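PDB 6TJA: SVS_variant_AS1 from Streptomyces sp. CWA1, which probably cyclises geranylgeranyl diphosphate to the diterpene spiroviolene, as an engineered ancestral variant of a class I terpene cyclase. Local coordinates for residues P348-A351 with W352-D355; V213-L216 with T217-I221; R24-E27 with V28-R31. One frame throughout, in Å; residues are numbered along the deposited sequence.

Contact 1. Residues P348-A351 with W352-D355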
loop_
_atom_site.group_PDB
_atom_site.type_symbol
_atom_site.label_atom_id
_atom_site.label_comp_id
_atom_site.label_asym_id
_atom_site.label_seq_id
_atom_site.Cartn_x
_atom_site.Cartn_y
_atom_site.Cartn_z
ATOM N N PRO A 348 8.657 -13.602 15.337
ATOM C CA PRO A 348 9.761 -12.697 14.996
ATOM C C PRO A 348 9.340 -11.410 14.261
ATOM O O PRO A 348 9.971 -10.406 14.510
ATOM C CB PRO A 348 10.715 -13.544 14.138
ATOM C CG PRO A 348 9.866 -14.790 13.725
ATOM C CD PRO A 348 8.910 -14.988 14.882
ATOM N N SER A 349 8.249 -11.428 13.479
ATOM C CA SER A 349 7.815 -10.290 12.628
ATOM C C SER A 349 7.423 -9.108 13.509
ATOM O O SER A 349 7.379 -7.997 12.966
ATOM C CB SER A 349 6.678 -10.618 11.669
ATOM O OG SER A 349 7.177 -11.239 10.494
ATOM N N ILE A 350 7.160 -9.316 14.797
ATOM C CA ILE A 350 6.740 -8.183 15.670
ATOM C C ILE A 350 7.782 -7.882 16.748
ATOM O O ILE A 350 7.545 -6.922 17.508
ATOM C CB ILE A 350 5.340 -8.417 16.262
ATOM C CG1 ILE A 350 5.286 -9.631 17.194
ATOM C CG2 ILE A 350 4.317 -8.511 15.160
ATOM C CD1 ILE A 350 4.034 -9.704 18.078
ATOM N N ALA A 351 8.882 -8.635 16.812
ATOM C CA ALA A 351 9.907 -8.518 17.872
ATOM C C ALA A 351 10.494 -7.105 17.874
ATOM O O ALA A 351 10.829 -6.581 18.975
ATOM C CB ALA A 351 10.970 -9.560 17.664
ATOM N N TRP A 352 10.566 -6.461 16.709
ATOM C CA TRP A 352 11.129 -5.088 16.628
ATOM C C TRP A 352 10.274 -4.094 17.430
ATOM O O TRP A 352 10.790 -3.006 17.755
ATOM C CB TRP A 352 11.315 -4.648 15.172
ATOM C CG TRP A 352 10.046 -4.436 14.410
ATOM C CD1 TRP A 352 9.313 -5.371 13.733
ATOM C CD2 TRP A 352 9.366 -3.185 14.241
ATOM N NE1 TRP A 352 8.230 -4.783 13.152
ATOM C CE2 TRP A 352 8.238 -3.443 13.451
ATOM C CE3 TRP A 352 9.599 -1.889 14.691
ATOM C CZ2 TRP A 352 7.336 -2.440 13.116
ATOM C CZ3 TRP A 352 8.729 -0.889 14.323
ATOM C CH2 TRP A 352 7.609 -1.168 13.563
ATOM N N TRP A 353 9.035 -4.423 17.812
ATOM C CA TRP A 353 8.277 -3.497 18.705
ATOM C C TRP A 353 8.981 -3.293 20.054
ATOM O O TRP A 353 8.673 -2.305 20.713
ATOM C CB TRP A 353 6.857 -3.962 18.951
ATOM C CG TRP A 353 6.000 -4.043 17.738
ATOM C CD1 TRP A 353 6.178 -3.448 16.528
ATOM C CD2 TRP A 353 4.801 -4.824 17.638
ATOM N NE1 TRP A 353 5.167 -3.816 15.673
ATOM C CE2 TRP A 353 4.301 -4.645 16.330
ATOM C CE3 TRP A 353 4.096 -5.633 18.540
ATOM C CZ2 TRP A 353 3.118 -5.251 15.899
ATOM C CZ3 TRP A 353 2.953 -6.260 18.101
ATOM C CH2 TRP A 353 2.471 -6.059 16.801
ATOM N N TRP A 354 9.842 -4.223 20.467
ATOM C CA TRP A 354 10.538 -4.237 21.783
ATOM C C TRP A 354 11.992 -3.767 21.666
ATOM O O TRP A 354 12.667 -3.849 22.693
ATOM C CB TRP A 354 10.510 -5.654 22.375
ATOM C CG TRP A 354 9.206 -6.046 22.983
ATOM C CD1 TRP A 354 8.822 -5.872 24.288
ATOM C CD2 TRP A 354 8.093 -6.666 22.310
ATOM N NE1 TRP A 354 7.547 -6.346 24.480
ATOM C CE2 TRP A 354 7.078 -6.849 23.288
ATOM C CE3 TRP A 354 7.854 -7.074 20.989
ATOM C CZ2 TRP A 354 5.864 -7.452 22.970
ATOM C CZ3 TRP A 354 6.648 -7.655 20.676
ATOM C CH2 TRP A 354 5.667 -7.845 21.656
ATOM N N ASP A 355 12.462 -3.389 20.466
ATOM C CA ASP A 355 13.871 -3.008 20.180
ATOM C C ASP A 355 13.998 -1.482 20.270
ATOM O O ASP A 355 13.795 -0.826 19.259
ATOM C CB ASP A 355 14.269 -3.569 18.815
ATOM C CG ASP A 355 15.705 -3.313 18.410
ATOM O OD1 ASP A 355 16.341 -2.477 19.068
ATOM O OD2 ASP A 355 16.177 -3.979 17.440
#
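Ile350 lies over the indole of Trp353, three residues further on, and apolar contact carries this local pairing. Ile350 CB is 3.6 Å from the centroid of the Trp353 six-membered ring and 5° off the ring normal, a CH-pi contact on the face. Its two branches divide over the same ring: CG2 meets CH2 of Trp353 at 3.5 Å, while CD1 comes down on CZ3 of Trp353 at 3.6 Å. Trp353 presents that face because its CG is anti to its own carbonyl carbon (chi1 -62°), which turns the indole back over the preceding turn.

The backbone bonds have the i to i+3 spacing of a 3-10 turn. Trp353 N donates to Ile350 O at 2.9 Å and Trp354 N to Ala351 O at 3.0 Å. Both donors stand above the plane of the carbonyl they reach, the first by 45°. Trp354 uses its edge: CZ3 lies 3.4 Å from Ile350 O, with Ala351 O also at the rim, in plane. Ser118 of the second subunit is hydrogen-bonded to Pro348 O and Trp352 N, and Arg112 of that subunit to Ser349 O.

The turn belongs to the C-terminal tail after helix 289-309. Trp352 and Trp353 pack on helix 211-231, where Glu218 OE1 accepts from Trp353 NE1; Trp354 rests on Arg271 and Arg275 of helix 258-283.

Contact 2. Residues V213-L216 with T217-I221; sequences VRAL and TEMAI
Val213 O is gripped by two donors of Thr217, the backbone N at 2.9 Å and the hydroxyl OG1 at 2.8 Å, which arrive from opposite faces of the carbonyl plane. This is the alpha-helical i to i+4 bond doubled by a threonine side chain, within helix 211-231 of the terpene cyclase fold. The hydroxyl can bend back because OG1 is anti to the carbonyl carbon of Thr217 (chi1 -60°), and OG1 is also hydrogen-bonded to Tyr294 OH of helix 289-309. A valine in place of Thr217 would keep the branched shape but lack the hydroxyl, and would probably leave Tyr294 without this mate and Val213 O with a single donor from the helix.

The next bond, from Glu218 N to Arg214 O, is straighter, at 168°. Above it the Arg214 chain, bent at chi2 and chi3, brings its guanidinium over Glu218, whose CG lies beneath one face, and sets NH1 3.7 Å from Thr217 CG2. The salt bridge from Arg214 NH2 to Glu218 OE2 is long, 3.6 Å, with the two planes 84° apart. Stronger polar partners lie elsewhere: Glu189 for Arg214, and Arg112 of the second subunit for Glu218. One water accepts from Arg214 NE and donates to Glu218 OE2; another, bound weakly by NH2, also donates to OE2, at 2.7 Å.

The Met219 chain, bent at chi3, passes Ala215 O, with CG 3.2 Å and CE 3.5 Å from that oxygen.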
loop_
_atom_site.group_PDB
_atom_site.type_symbol
_atom_site.label_atom_id
_atom_site.label_comp_id
_atom_site.label_asym_id
_atom_site.label_seq_id
_atom_site.Cartn_x
_atom_site.Cartn_y
_atom_site.Cartn_z
ATOM N N VAL A 213 6.467 5.570 16.692
ATOM C CA VAL A 213 5.047 5.911 16.432
ATOM C C VAL A 213 4.442 4.860 15.495
ATOM O O VAL A 213 3.271 4.488 15.675
ATOM C CB VAL A 213 4.938 7.320 15.833
ATOM C CG1 VAL A 213 3.517 7.629 15.390
ATOM C CG2 VAL A 213 5.429 8.352 16.821
ATOM N N ARG A 214 5.202 4.429 14.494
ATOM C CA ARG A 214 4.799 3.300 13.639
ATOM C C ARG A 214 4.518 2.079 14.531
ATOM O O ARG A 214 3.480 1.392 14.338
ATOM C CB ARG A 214 5.917 3.097 12.615
ATOM C CG ARG A 214 5.537 2.179 11.474
ATOM C CD ARG A 214 4.435 2.810 10.637
ATOM N NE ARG A 214 3.663 1.692 10.247
ATOM C CZ ARG A 214 2.360 1.615 10.241
ATOM N NH1 ARG A 214 1.618 2.659 10.562
ATOM N NH2 ARG A 214 1.826 0.474 9.844
ATOM N N ALA A 215 5.407 1.763 15.465
ATOM C CA ALA A 215 5.242 0.582 16.350
ATOM C C ALA A 215 4.032 0.774 17.271
ATOM O O ALA A 215 3.287 -0.195 17.490
ATOM C CB ALA A 215 6.483 0.307 17.132
ATOM N N LEU A 216 3.802 1.974 17.777
ATOM C CA LEU A 216 2.623 2.226 18.662
ATOM C C LEU A 216 1.370 2.017 17.823
ATOM O O LEU A 216 0.412 1.481 18.339
ATOM C CB LEU A 216 2.663 3.663 19.216
ATOM C CG LEU A 216 3.635 3.885 20.368
ATOM C CD1 LEU A 216 3.786 5.378 20.676
ATOM C CD2 LEU A 216 3.186 3.140 21.623
ATOM N N THR A 217 1.407 2.402 16.550
ATOM C CA THR A 217 0.243 2.291 15.649
ATOM C C THR A 217 -0.025 0.796 15.387
ATOM O O THR A 217 -1.197 0.332 15.526
ATOM C CB THR A 217 0.453 3.114 14.373
ATOM O OG1 THR A 217 0.642 4.501 14.685
ATOM C CG2 THR A 217 -0.734 2.974 13.445
ATOM N N GLU A 218 1.020 0.052 15.025
ATOM C CA GLU A 218 0.899 -1.402 14.786
ATOM C C GLU A 218 0.356 -2.072 16.056
ATOM O O GLU A 218 -0.547 -2.899 15.938
ATOM C CB GLU A 218 2.233 -1.933 14.291
ATOM C CG GLU A 218 2.513 -1.594 12.839
ATOM C CD GLU A 218 3.489 -2.545 12.175
ATOM O OE1 GLU A 218 4.118 -3.337 12.918
ATOM O OE2 GLU A 218 3.632 -2.501 10.921
ATOM N N MET A 219 0.820 -1.666 17.235
ATOM C CA MET A 219 0.427 -2.334 18.490
ATOM C C MET A 219 -1.044 -2.047 18.731
ATOM O O MET A 219 -1.800 -2.995 19.101
ATOM C CB MET A 219 1.300 -1.881 19.661
ATOM C CG MET A 219 2.641 -2.592 19.587
ATOM S SD MET A 219 3.685 -2.540 21.017
ATOM C CE MET A 219 4.498 -0.966 20.726
ATOM N N ALA A 220 -1.449 -0.800 18.515
ATOM C CA ALA A 220 -2.855 -0.411 18.691
ATOM C C ALA A 220 -3.695 -1.302 17.784
ATOM O O ALA A 220 -4.749 -1.810 18.233
ATOM C CB ALA A 220 -3.032 1.048 18.391
ATOM N N ILE A 221 -3.245 -1.470 16.534
ATOM C CA ILE A 221 -3.971 -2.233 15.480
ATOM C C ILE A 221 -4.039 -3.704 15.884
ATOM O O ILE A 221 -5.112 -4.285 15.752
ATOM C CB ILE A 221 -3.325 -2.009 14.107
ATOM C CG1 ILE A 221 -3.607 -0.591 13.627
ATOM C CG2 ILE A 221 -3.778 -3.033 13.075
ATOM C CD1 ILE A 221 -2.785 -0.211 12.418
HETATM O O HOH W 1 5.308 -0.994 9.316
HETATM O O HOH W 2 1.526 -2.671 9.257
#

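Contact 3. Residues R24-E27 with V28-R31; sequences RVHE and VEKR
Arg31 runs the aliphatic start of its side chain past the carbonyl oxygen of Glu27, one helical turn earlier, with CG 3.6 Å and CD 3.8 Å from that O. The backbone bond between the same residues, Arg31 N to Glu27 O, is straight but weak. The guanidinium of Arg31 leads on to Asp71, with which NH2 forms a salt bridge. Val28 uses the branch beside its backbone N: with CG1 anti to that N (chi1 164°), CG2 is turned back toward Arg24 O, 3.7 Å away, while CB lies near Val25 O.

These contacts span the N-cap, Arg24, and the first two turns of helix 25-38. The i to i+4 ladder starts there: Val28 N donates to Arg24 O at 3.1 Å, and Glu29 N to Val25 O at 2.8 Å, both donors nearly in line with the C=O bond. Lys30 N reaches His26 O at a poorer angle, 143°. The helix lies against helix 70-91, at whose C-terminal end begins an aspartate-rich sequence, probably the metal-binding motif of class I terpene cyclases; Val28 and Arg31 touch Glu70 of that helix, and Glu29 touches Tyr81. On helix 56-61, Val25 packs against Ala61 and Glu29 also reaches Ala57.

Two flat groups have one face overlaid from within residues 24-27. Glu27, its chain bent at chi2, places CG 3.6 Å above the centre of the Arg24 guanidinium. Its OE2 makes a long salt bridge to Arg24 NH1 from well outside the guanidinium plane, so no N-H points at this oxygen and the pairing there is one of charges, added to the packing of CG on the guanidinium. Arg24 NE is paired with Glu70 OE1. The His26 ring has CG1 of Val25 3.9 Å above its centre.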
loop_
_atom_site.group_PDB
_atom_site.type_symbol
_atom_site.label_atom_id
_atom_site.label_comp_id
_atom_site.label_asym_id
_atom_site.label_seq_id
_atom_site.Cartn_x
_atom_site.Cartn_y
_atom_site.Cartn_z
ATOM N N ARG A 24 -21.650 14.667 20.082
ATOM C CA ARG A 24 -22.606 14.788 18.954
ATOM C C ARG A 24 -22.773 13.446 18.248
ATOM O O ARG A 24 -23.197 13.445 17.083
ATOM C CB ARG A 24 -22.107 15.883 18.014
ATOM C CG ARG A 24 -21.807 17.187 18.742
ATOM C CD ARG A 24 -23.077 17.973 19.023
ATOM N NE ARG A 24 -23.621 18.387 17.743
ATOM C CZ ARG A 24 -24.782 18.995 17.542
ATOM N NH1 ARG A 24 -25.553 19.325 18.558
ATOM N NH2 ARG A 24 -25.155 19.269 16.305
ATOM N N VAL A 25 -22.496 12.331 18.922
ATOM C CA VAL A 25 -22.560 10.985 18.279
ATOM C C VAL A 25 -23.936 10.790 17.618
ATOM O O VAL A 25 -23.959 10.384 16.445
ATOM C CB VAL A 25 -22.219 9.833 19.245
ATOM C CG1 VAL A 25 -23.097 9.801 20.492
ATOM C CG2 VAL A 25 -22.293 8.506 18.530
ATOM N N HIS A 26 -25.041 11.087 18.313
ATOM C CA HIS A 26 -26.432 10.821 17.827
ATOM C C HIS A 26 -26.725 11.683 16.594
ATOM O O HIS A 26 -27.344 11.184 15.680
ATOM C CB HIS A 26 -27.472 10.999 18.954
ATOM C CG HIS A 26 -27.217 10.102 20.133
ATOM N ND1 HIS A 26 -26.906 10.597 21.402
ATOM C CD2 HIS A 26 -27.176 8.750 20.241
ATOM C CE1 HIS A 26 -26.732 9.581 22.238
ATOM N NE2 HIS A 26 -26.881 8.442 21.552
ATOM N N GLU A 27 -26.278 12.929 16.560
ATOM C CA GLU A 27 -26.475 13.828 15.395
ATOM C C GLU A 27 -25.722 13.239 14.192
ATOM O O GLU A 27 -26.270 13.270 13.072
ATOM C CB GLU A 27 -25.989 15.248 15.701
ATOM C CG GLU A 27 -26.876 16.028 16.673
ATOM C CD GLU A 27 -26.729 15.719 18.157
ATOM O OE1 GLU A 27 -25.832 14.928 18.527
ATOM O OE2 GLU A 27 -27.526 16.269 18.955
ATOM N N VAL A 28 -24.502 12.735 14.405
ATOM C CA VAL A 28 -23.671 12.168 13.306
ATOM C C VAL A 28 -24.296 10.849 12.849
ATOM O O VAL A 28 -24.379 10.649 11.660
ATOM C CB VAL A 28 -22.193 12.022 13.713
ATOM C CG1 VAL A 28 -21.432 11.113 12.768
ATOM C CG2 VAL A 28 -21.559 13.396 13.762
ATOM N N GLU A 29 -24.751 9.999 13.759
ATOM C CA GLU A 29 -25.381 8.704 13.390
ATOM C C GLU A 29 -26.605 8.951 12.488
ATOM O O GLU A 29 -26.855 8.136 11.575
ATOM C CB GLU A 29 -25.757 7.917 14.642
ATOM C CG GLU A 29 -26.085 6.467 14.346
ATOM C CD GLU A 29 -26.821 5.713 15.442
ATOM O OE1 GLU A 29 -26.749 6.148 16.626
ATOM O OE2 GLU A 29 -27.472 4.687 15.104
ATOM N N LYS A 30 -27.365 10.019 12.726
ATOM C CA LYS A 30 -28.613 10.286 11.971
ATOM C C LYS A 30 -28.200 10.551 10.522
ATOM O O LYS A 30 -28.719 9.893 9.622
ATOM C CB LYS A 30 -29.372 11.485 12.549
ATOM C CG LYS A 30 -30.843 11.246 12.835
ATOM C CD LYS A 30 -31.729 12.454 12.581
ATOM C CE LYS A 30 -33.201 12.118 12.751
ATOM N NZ LYS A 30 -34.040 13.334 12.880
ATOM N N ARG A 31 -27.250 11.461 10.326
ATOM C CA ARG A 31 -26.703 11.792 8.986
ATOM C C ARG A 31 -26.132 10.526 8.340
ATOM O O ARG A 31 -26.337 10.350 7.118
ATOM C CB ARG A 31 -25.702 12.936 9.121
ATOM C CG ARG A 31 -26.352 14.215 9.637
ATOM C CD ARG A 31 -25.318 15.276 9.940
ATOM N NE ARG A 31 -24.582 15.677 8.750
ATOM C CZ ARG A 31 -23.495 16.448 8.754
ATOM N NH1 ARG A 31 -22.961 16.882 9.887
ATOM N NH2 ARG A 31 -22.934 16.779 7.610
#

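Overall arrangement
Along the chain the order is contact 3, contact 2, contact 1: an N-terminal helix start, helix 211-231, and the C-terminal tail. Contacts 1 and 2 have centres 11 Å apart and touch directly, Trp353 CE3 lying 3.5 Å from Met219 CG, so the tail is laid on helix 211-231; both also meet the second subunit, which places this corner at the dimer interface. A sequence resembling the metal-binding NSE motif of class I cyclases begins near the C-terminal end of that helix and runs on beyond it. Contact 3 is remote, with its centre about 40 Å from contact 1 and 29 Å from contact 2, and it lies across the chain's centre from contact 1, beside helix 70-91.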